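Local coordinates for sugar ABC transporter, periplasmic sugar-binding protein (Caulobacter crescentus, PDB 4IRX), which binds myo-inositol in the cleft between its two lobes and probably delivers it to an ABC transporter for uptake across the inner membrane, at residues A[18-23]-A[172-177]; A[137-142]-A[147-152]; A[177-182]-A[203-208]. One frame throughout, in Å; residues are numbered along the deposited sequence. Where two conformers were deposited one is given.

Contact 1: A[18-23]-A[172-177]; sequences LSQPFF and ANSKRD. With INS (1,2,3,4,5,6-hexahydroxy-cyclohexane), chain C.
S19 and K175 meet at the exposed end of this contact, with S19 OG 2.8 Å from K175 NZ. Both are held by D17, which bonds S19 OG and forms a salt bridge with K175. A water also accepts from K175 NZ and is weakly bound to S19 O. Q20 comes next, at the N-cap position of its helix. Its CG sits anti to the carbonyl carbon (chi1 -65°), and the extended chain carries the amide across to S174. There NE2 lies 3.7 Å from S174 CB and bonds to D140, while OE1 accepts a short bond of 2.6 Å from O4 of the bound inositol. S174 OG lies 2.8 Å from the same O4, so that hydroxyl is shared by both segments. F22 lays one ring face on the inositol, whose C2 is 3.5 Å above the ring plane and over its centre. F23 follows, and F22 CD2 lies over the centre of its ring. The contact spans the ligand cleft of a periplasmic binding protein. Helix 21-37, which follows strand 10-15 of the seven-stranded sheet, faces the start of helix 176-189, which follows strand 164-171 of the four-stranded sheet.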
loop_
_atom_site.group_PDB
_atom_site.type_symbol
_atom_site.label_atom_id
_atom_site.label_comp_id
_atom_site.label_asym_id
_atom_site.label_seq_id
_atom_site.Cartn_x
_atom_site.Cartn_y
_atom_site.Cartn_z
ATOM N N LEU A 18 -11.351 0.792 -4.226
ATOM C CA LEU A 18 -10.960 0.586 -5.623
ATOM C C LEU A 18 -10.905 1.873 -6.439
ATOM O O LEU A 18 -10.744 1.843 -7.645
ATOM C CB LEU A 18 -11.797 -0.506 -6.307
ATOM C CG LEU A 18 -11.278 -1.924 -6.052
ATOM C CD1 LEU A 18 -12.325 -2.969 -6.428
ATOM C CD2 LEU A 18 -10.020 -2.149 -6.889
ATOM N N SER A 19 -10.990 3.016 -5.768
ATOM C CA SER A 19 -10.647 4.267 -6.432
ATOM C C SER A 19 -9.132 4.559 -6.379
ATOM O O SER A 19 -8.663 5.510 -7.020
ATOM C CB SER A 19 -11.441 5.428 -5.851
ATOM O OG SER A 19 -10.980 5.754 -4.566
ATOM N N GLN A 20 -8.367 3.736 -5.646
ATOM C CA GLN A 20 -6.913 3.928 -5.586
ATOM C C GLN A 20 -6.251 3.235 -6.760
ATOM O O GLN A 20 -6.479 2.047 -6.991
ATOM C CB GLN A 20 -6.325 3.338 -4.301
ATOM C CG GLN A 20 -6.773 4.016 -3.025
ATOM C CD GLN A 20 -5.966 3.602 -1.831
ATOM O OE1 GLN A 20 -4.870 3.076 -1.971
ATOM N NE2 GLN A 20 -6.518 3.794 -0.646
ATOM N N PRO A 21 -5.395 3.954 -7.502
ATOM C CA PRO A 21 -4.721 3.391 -8.680
ATOM C C PRO A 21 -3.931 2.133 -8.385
ATOM O O PRO A 21 -3.919 1.231 -9.216
ATOM C CB PRO A 21 -3.751 4.498 -9.107
ATOM C CG PRO A 21 -4.226 5.731 -8.445
ATOM C CD PRO A 21 -5.079 5.383 -7.289
ATOM N N PHE A 22 -3.280 2.077 -7.227
ATOM C CA PHE A 22 -2.522 0.887 -6.858
ATOM C C PHE A 22 -3.418 -0.327 -6.856
ATOM O O PHE A 22 -3.034 -1.387 -7.340
ATOM C CB PHE A 22 -1.939 1.103 -5.471
ATOM C CG PHE A 22 -1.227 -0.086 -4.899
ATOM C CD1 PHE A 22 0.087 -0.341 -5.237
ATOM C CD2 PHE A 22 -1.850 -0.891 -3.957
ATOM C CE1 PHE A 22 0.769 -1.428 -4.686
ATOM C CE2 PHE A 22 -1.163 -1.975 -3.377
ATOM C CZ PHE A 22 0.154 -2.226 -3.739
ATOM N N PHE A 23 -4.626 -0.167 -6.319
ATOM C CA PHE A 23 -5.532 -1.313 -6.183
ATOM C C PHE A 23 -6.286 -1.657 -7.473
ATOM O O PHE A 23 -6.596 -2.820 -7.702
ATOM C CB PHE A 23 -6.483 -1.126 -4.990
ATOM C CG PHE A 23 -5.791 -1.265 -3.670
ATOM C CD1 PHE A 23 -5.343 -2.491 -3.249
ATOM C CD2 PHE A 23 -5.506 -0.159 -2.890
ATOM C CE1 PHE A 23 -4.676 -2.610 -2.032
ATOM C CE2 PHE A 23 -4.845 -0.279 -1.668
ATOM C CZ PHE A 23 -4.424 -1.508 -1.253
ATOM N N ALA A 172 -2.179 12.379 3.844
ATOM C CA ALA A 172 -3.048 12.798 2.773
ATOM C C ALA A 172 -4.007 11.687 2.353
ATOM O O ALA A 172 -4.566 11.729 1.255
ATOM C CB ALA A 172 -2.256 13.355 1.597
ATOM N N ASN A 173 -4.178 10.681 3.219
ATOM C CA ASN A 173 -5.253 9.692 3.096
ATOM C C ASN A 173 -5.249 8.936 1.761
ATOM O O ASN A 173 -6.281 8.523 1.252
ATOM C CB ASN A 173 -6.612 10.378 3.362
ATOM C CG ASN A 173 -6.710 10.891 4.776
ATOM O OD1 ASN A 173 -6.640 10.117 5.724
ATOM N ND2 ASN A 173 -6.836 12.207 4.931
ATOM N N SER A 174 -4.051 8.779 1.190
ATOM C CA SER A 174 -3.887 8.090 -0.098
ATOM C C SER A 174 -4.709 8.741 -1.218
ATOM O O SER A 174 -5.326 8.063 -2.061
ATOM C CB SER A 174 -4.254 6.596 0.042
ATOM O OG SER A 174 -3.323 5.920 0.889
ATOM N N LYS A 175 -4.757 10.064 -1.202
ATOM C CA LYS A 175 -5.457 10.800 -2.243
ATOM C C LYS A 175 -4.570 11.867 -2.852
ATOM O O LYS A 175 -3.969 12.674 -2.138
ATOM C CB LYS A 175 -6.735 11.423 -1.682
ATOM C CG LYS A 175 -7.750 10.410 -1.148
ATOM C CD LYS A 175 -8.455 9.672 -2.278
ATOM C CE LYS A 175 -8.858 8.255 -1.871
ATOM N NZ LYS A 175 -9.517 7.532 -3.000
ATOM N N ARG A 176 -4.477 11.875 -4.172
ATOM C CA ARG A 176 -3.631 12.823 -4.873
ATOM C C ARG A 176 -4.079 14.269 -4.642
ATOM O O ARG A 176 -3.226 15.168 -4.477
ATOM C CB ARG A 176 -3.575 12.510 -6.372
ATOM C CG ARG A 176 -2.557 13.368 -7.088
ATOM C CD ARG A 176 -2.410 12.999 -8.539
ATOM N NE ARG A 176 -2.021 11.608 -8.694
ATOM C CZ ARG A 176 -1.562 11.087 -9.833
ATOM N NH1 ARG A 176 -1.427 11.863 -10.910
ATOM N NH2 ARG A 176 -1.241 9.790 -9.885
ATOM N N ASP A 177 -5.401 14.488 -4.609
ATOM C CA ASP A 177 -5.935 15.847 -4.413
ATOM C C ASP A 177 -5.591 16.396 -3.029
ATOM O O ASP A 177 -5.212 17.579 -2.896
ATOM C CB ASP A 177 -7.458 15.922 -4.709
ATOM C CG ASP A 177 -8.291 15.048 -3.785
ATOM O OD1 ASP A 177 -7.943 13.873 -3.613
ATOM O OD2 ASP A 177 -9.302 15.536 -3.227
HETATM C C1 INS C . -0.641 0.199 -0.569
HETATM C C2 INS C . -0.230 1.184 -1.612
HETATM C C3 INS C . -1.373 2.136 -1.854
HETATM C C4 INS C . -1.706 2.875 -0.597
HETATM C C5 INS C . -2.162 1.926 0.447
HETATM C C6 INS C . -1.115 0.869 0.706
HETATM O O1 INS C . 0.415 -0.687 -0.295
HETATM O O2 INS C . 0.918 1.859 -1.194
HETATM O O3 INS C . -1.065 3.030 -2.895
HETATM O O4 INS C . -2.670 3.850 -0.837
HETATM O O5 INS C . -2.470 2.633 1.606
HETATM O O6 INS C . -1.515 -0.023 1.714
HETATM O O HOH W 1 -7.720 7.546 -4.752
#

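Contact 2: A[137-142]-A[147-152]; sequences ITNDPG and IERVKG. With INS (1,2,3,4,5,6-hexahydroxy-cyclohexane), chain C.
The amide of N139 and the guanidinium of R149 meet here, and their planes are only 14° apart. N139 ND2 approaches R149 NH1 obliquely, at 3.8 Å, and no hydrogen bond joins them. At the guanidinium edge, near its plane, lies O1 of the bound inositol. R149 also makes a cation-pi contact with F228. The two segments belong to the beta-alpha-beta unit of strand 132-138, helix 144-160 and strand 164-171. The ligand is gripped where the strand ends and the helix begins its first turns. R149 donates two bonds to neighbouring hydroxyls: NH1 to O2 at 2.9 Å and NH2 to O1 at 2.8 Å. Its NE bonds to N113, which would limit rotation of the group. N139 ND2 donates to O5 at 2.8 Å, and the bond is almost straight (174°). The N139 side chain reaches it with CG between the backbone N and the carbonyl carbon (chi1 63°). O5 in turn donates to D140 OD2 at 2.6 Å. This carboxylate also pairs with R97, whose charge would probably favour its ionised form. Away from the ligand the contact is packing without hydrogen bonds between the segments. The T138 methyl CG2 packs against the V150 side chain; its 3.6 Å approach to V150 CG2 is doubtful, because V150 has a second conformer. The helix is also placed against the loop at I147, whose CG1 lies 4.0 Å from the backbone O of P141.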
loop_
_atom_site.group_PDB
_atom_site.type_symbol
_atom_site.label_atom_id
_atom_site.label_comp_id
_atom_site.label_asym_id
_atom_site.label_seq_id
_atom_site.Cartn_x
_atom_site.Cartn_y
_atom_site.Cartn_z
ATOM N N ILE A 137 4.601 12.493 4.220
ATOM C CA ILE A 137 3.183 12.489 3.852
ATOM C C ILE A 137 2.708 11.030 3.841
ATOM O O ILE A 137 3.180 10.212 3.052
ATOM C CB ILE A 137 2.947 13.099 2.447
ATOM C CG1 ILE A 137 3.557 14.506 2.358
ATOM C CG2 ILE A 137 1.460 13.079 2.106
ATOM C CD1 ILE A 137 2.871 15.544 3.207
ATOM N N THR A 138 1.798 10.690 4.751
ATOM C CA THR A 138 1.449 9.287 4.987
ATOM C C THR A 138 0.215 8.828 4.213
ATOM O O THR A 138 -0.649 9.637 3.845
ATOM C CB THR A 138 1.226 8.974 6.486
ATOM O OG1 THR A 138 -0.021 9.553 6.918
ATOM C CG2 THR A 138 2.369 9.524 7.332
ATOM N N ASN A 139 0.169 7.529 3.931
ATOM C CA ASN A 139 -0.989 6.893 3.307
ATOM C C ASN A 139 -2.040 6.468 4.346
ATOM O O ASN A 139 -1.781 6.542 5.547
ATOM C CB ASN A 139 -0.518 5.664 2.523
ATOM C CG ASN A 139 0.116 4.603 3.413
ATOM O OD1 ASN A 139 1.057 4.893 4.158
ATOM N ND2 ASN A 139 -0.380 3.351 3.325
ATOM N N ASP A 140 -3.198 6.012 3.850
ATOM C CA ASP A 140 -4.272 5.341 4.636
ATOM C C ASP A 140 -3.978 5.124 6.139
ATOM O O ASP A 140 -3.422 4.090 6.520
ATOM C CB ASP A 140 -4.582 3.943 4.035
ATOM C CG ASP A 140 -5.319 3.987 2.714
ATOM O OD1 ASP A 140 -6.217 4.847 2.489
ATOM O OD2 ASP A 140 -5.040 3.112 1.868
ATOM N N PRO A 141 -4.321 6.106 6.999
ATOM C CA PRO A 141 -3.787 6.054 8.368
ATOM C C PRO A 141 -4.149 4.846 9.223
ATOM O O PRO A 141 -3.363 4.514 10.108
ATOM C CB PRO A 141 -4.368 7.319 9.019
ATOM C CG PRO A 141 -4.540 8.257 7.880
ATOM C CD PRO A 141 -4.904 7.422 6.671
ATOM N N GLY A 142 -5.282 4.214 8.968
ATOM C CA GLY A 142 -5.670 3.035 9.734
ATOM C C GLY A 142 -5.062 1.729 9.248
ATOM O O GLY A 142 -5.224 0.681 9.868
ATOM N N ILE A 147 1.150 2.450 9.156
ATOM C CA ILE A 147 1.800 2.359 10.455
ATOM C C ILE A 147 3.217 1.807 10.350
ATOM O O ILE A 147 4.155 2.369 10.928
ATOM C CB ILE A 147 0.938 1.507 11.409
ATOM C CG1 ILE A 147 -0.413 2.197 11.620
ATOM C CG2 ILE A 147 1.675 1.254 12.706
ATOM C CD1 ILE A 147 -1.466 1.317 12.261
ATOM N N GLU A 148 3.387 0.747 9.573
ATOM C CA GLU A 148 4.702 0.121 9.439
ATOM C C GLU A 148 5.676 0.914 8.559
ATOM O O GLU A 148 6.873 1.006 8.859
ATOM C CB GLU A 148 4.541 -1.300 8.904
ATOM C CG GLU A 148 3.902 -2.226 9.923
ATOM C CD GLU A 148 3.500 -3.548 9.322
ATOM O OE1 GLU A 148 3.798 -3.765 8.131
ATOM O OE2 GLU A 148 2.870 -4.353 10.036
ATOM N N ARG A 149 5.180 1.501 7.476
ATOM C CA ARG A 149 6.024 2.364 6.654
ATOM C C ARG A 149 6.545 3.535 7.447
ATOM O O ARG A 149 7.725 3.871 7.340
ATOM C CB ARG A 149 5.281 2.914 5.434
ATOM C CG ARG A 149 5.539 2.139 4.192
ATOM C CD ARG A 149 4.610 2.532 3.052
ATOM N NE ARG A 149 4.093 1.296 2.490
ATOM C CZ ARG A 149 3.110 1.209 1.607
ATOM N NH1 ARG A 149 2.534 2.322 1.156
ATOM N NH2 ARG A 149 2.691 0.019 1.204
ATOM N N VAL A 150 5.666 4.180 8.206
ATOM C CA VAL A 150 6.030 5.295 9.051
ATOM C C VAL A 150 7.097 4.860 10.066
ATOM O O VAL A 150 8.070 5.555 10.302
ATOM C CB VAL A 150 4.763 5.845 9.757
ATOM C CG1 VAL A 150 5.121 6.610 10.957
ATOM C CG2 VAL A 150 3.979 6.717 8.798
ATOM N N LYS A 151 6.887 3.675 10.664
ATOM C CA LYS A 151 7.859 3.178 11.666
ATOM C C LYS A 151 9.247 3.014 11.035
ATOM O O LYS A 151 10.243 3.393 11.611
ATOM C CB LYS A 151 7.411 1.864 12.337
ATOM C CG LYS A 151 8.560 1.223 13.122
ATOM C CD LYS A 151 8.185 0.087 14.021
ATOM C CE LYS A 151 9.367 -0.211 14.938
ATOM N NZ LYS A 151 10.535 -0.796 14.205
ATOM N N GLY A 152 9.312 2.466 9.822
ATOM C CA GLY A 152 10.583 2.264 9.145
ATOM C C GLY A 152 11.280 3.594 8.830
ATOM O O GLY A 152 12.498 3.734 8.982
HETATM C C1 INS C . -0.641 0.199 -0.569
HETATM C C2 INS C . -0.230 1.184 -1.612
HETATM C C3 INS C . -1.373 2.136 -1.854
HETATM C C4 INS C . -1.706 2.875 -0.597
HETATM C C5 INS C . -2.162 1.926 0.447
HETATM C C6 INS C . -1.115 0.869 0.706
HETATM O O1 INS C . 0.415 -0.687 -0.295
HETATM O O2 INS C . 0.918 1.859 -1.194
HETATM O O3 INS C . -1.065 3.030 -2.895
HETATM O O4 INS C . -2.670 3.850 -0.837
HETATM O O5 INS C . -2.470 2.633 1.606
HETATM O O6 INS C . -1.515 -0.023 1.714
#

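Contact 3: A[177-182]-A[203-208]; sequences DQALTV and DDMAMG
A179 and M205 make the one pairing of apolar side chains, with their CB atoms 3.7 Å apart. M205 is a selenomethionine. Its chain bends at chi3 (-59°), and its selenium end turns from A179 to N139, A172 and I137. The remaining contacts are side chain against backbone. A179 CB presses on M205 O at 3.3 Å and lies 4.2 Å from G208 CA. L180 CD1 rests 3.7 Å from G208 O; CG of L180 is anti to the backbone N (chi1 173°), and the side chain goes on to touch E211 and A212. G208 has no side chain, and its CA comes within 4.3 Å of L180 CA. Small residues on both helices thus allow a close approach: the axes of the two segments pass 7.3 Å apart and cross at -41°. No hydrogen bond crosses between the segments. A salt bridge from D204 to R176 places the start of helix 203-215 next to helix 176-189. V182 and M205 both touch I137 of strand 132-138. Two neighbouring helices packed side by side against a parallel sheet in this way are typical of the alpha/beta lobes of periplasmic sugar-binding proteins.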
loop_
_atom_site.group_PDB
_atom_site.type_symbol
_atom_site.label_atom_id
_atom_site.label_comp_id
_atom_site.label_asym_id
_atom_site.label_seq_id
_atom_site.Cartn_x
_atom_site.Cartn_y
_atom_site.Cartn_z
ATOM N N ASP A 177 -5.401 14.488 -4.609
ATOM C CA ASP A 177 -5.935 15.847 -4.413
ATOM C C ASP A 177 -5.591 16.396 -3.029
ATOM O O ASP A 177 -5.212 17.579 -2.896
ATOM C CB ASP A 177 -7.458 15.922 -4.709
ATOM C CG ASP A 177 -8.291 15.048 -3.785
ATOM O OD1 ASP A 177 -7.943 13.873 -3.613
ATOM O OD2 ASP A 177 -9.302 15.536 -3.227
ATOM N N GLN A 178 -5.683 15.570 -1.994
ATOM C CA GLN A 178 -5.262 15.982 -0.657
ATOM C C GLN A 178 -3.753 16.170 -0.591
ATOM O O GLN A 178 -3.258 17.092 0.054
ATOM C CB GLN A 178 -5.732 15.020 0.432
ATOM C CG GLN A 178 -7.253 14.962 0.549
ATOM C CD GLN A 178 -7.706 14.004 1.637
ATOM O OE1 GLN A 178 -7.144 13.969 2.718
ATOM N NE2 GLN A 178 -8.724 13.224 1.341
ATOM N N ALA A 179 -3.023 15.285 -1.242
ATOM C CA ALA A 179 -1.586 15.439 -1.282
ATOM C C ALA A 179 -1.162 16.802 -1.831
ATOM O O ALA A 179 -0.231 17.426 -1.305
ATOM C CB ALA A 179 -0.949 14.307 -2.089
ATOM N N LEU A 180 -1.858 17.294 -2.849
ATOM C CA LEU A 180 -1.489 18.593 -3.416
ATOM C C LEU A 180 -1.668 19.712 -2.379
ATOM O O LEU A 180 -0.744 20.471 -2.077
ATOM C CB LEU A 180 -2.307 18.887 -4.691
ATOM C CG LEU A 180 -2.147 20.290 -5.288
ATOM C CD1 LEU A 180 -0.735 20.532 -5.662
ATOM C CD2 LEU A 180 -3.027 20.418 -6.543
ATOM N N THR A 181 -2.847 19.787 -1.782
ATOM C CA THR A 181 -3.125 20.900 -0.889
ATOM C C THR A 181 -2.388 20.759 0.437
ATOM O O THR A 181 -1.880 21.747 0.989
ATOM C CB THR A 181 -4.623 21.064 -0.659
ATOM O OG1 THR A 181 -5.165 19.837 -0.196
ATOM C CG2 THR A 181 -5.339 21.427 -1.975
ATOM N N VAL A 182 -2.300 19.530 0.951
ATOM C CA VAL A 182 -1.556 19.308 2.191
ATOM C C VAL A 182 -0.089 19.716 1.995
ATOM O O VAL A 182 0.493 20.403 2.829
ATOM C CB VAL A 182 -1.651 17.833 2.648
ATOM C CG1 VAL A 182 -0.602 17.518 3.725
ATOM C CG2 VAL A 182 -3.052 17.542 3.148
ATOM N N ASP A 203 2.724 6.537 -4.420
ATOM C CA ASP A 203 3.096 7.283 -5.629
ATOM C C ASP A 203 2.001 8.243 -6.068
ATOM O O ASP A 203 2.297 9.296 -6.592
ATOM C CB ASP A 203 3.393 6.343 -6.799
ATOM C CG ASP A 203 4.760 5.689 -6.704
ATOM O OD1 ASP A 203 5.664 6.223 -5.999
ATOM O OD2 ASP A 203 4.909 4.644 -7.372
ATOM N N ASP A 204 0.746 7.880 -5.837
ATOM C CA ASP A 204 -0.392 8.755 -6.164
ATOM C C ASP A 204 -0.254 10.094 -5.428
ATOM O O ASP A 204 -0.389 11.169 -6.022
ATOM C CB ASP A 204 -1.703 8.024 -5.792
ATOM C CG ASP A 204 -2.946 8.563 -6.514
ATOM O OD1 ASP A 204 -2.839 9.162 -7.609
ATOM O OD2 ASP A 204 -4.061 8.361 -5.970
HETATM N N MSE A 205 0.047 10.025 -4.135
HETATM C CA MSE A 205 0.297 11.224 -3.346
HETATM C C MSE A 205 1.573 11.911 -3.773
HETATM O O MSE A 205 1.631 13.139 -3.779
HETATM C CB MSE A 205 0.361 10.896 -1.849
HETATM C CG MSE A 205 -0.973 10.419 -1.249
HETATM SE SE MSE A 205 -0.863 10.155 0.660
HETATM C CE MSE A 205 0.559 8.828 0.708
ATOM N N ALA A 206 2.622 11.152 -4.078
ATOM C CA ALA A 206 3.864 11.724 -4.570
ATOM C C ALA A 206 3.662 12.585 -5.799
ATOM O O ALA A 206 4.312 13.619 -5.925
ATOM C CB ALA A 206 4.919 10.613 -4.862
HETATM N N MSE A 207 2.745 12.189 -6.681
HETATM C CA MSE A 207 2.428 13.001 -7.852
HETATM C C MSE A 207 1.862 14.346 -7.423
HETATM O O MSE A 207 2.264 15.395 -7.952
HETATM C CB MSE A 207 1.481 12.249 -8.776
HETATM C CG MSE A 207 2.077 10.957 -9.304
HETATM SE SE MSE A 207 3.658 11.128 -10.382
HETATM C CE MSE A 207 2.998 12.450 -11.630
ATOM N N GLY A 208 0.953 14.337 -6.451
ATOM C CA GLY A 208 0.469 15.587 -5.871
ATOM C C GLY A 208 1.536 16.455 -5.227
ATOM O O GLY A 208 1.544 17.684 -5.385
#

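How the contacts relate
Contact 1 closes a long loop of chain, and contact 2 is nested inside it. Contact 3 follows in series and shares D177 and helix 176-189 with contact 1. The centres of contacts 1 and 3 are about 9 Å apart; contact 2 lies about 14 Å from contact 1 and 15 Å from contact 3. Contacts 2 and 3 belong to the lobe with the four-stranded parallel sheet, while contact 1 joins that lobe to the other. S174 OG and D140 N link contacts 1 and 2 beside the inositol, which both touch. A salt bridge from R176 NE to D204 OD1 links contacts 1 and 3. The first turns of helices 176-189 and 203-215 thus meet beside the ligand cleft.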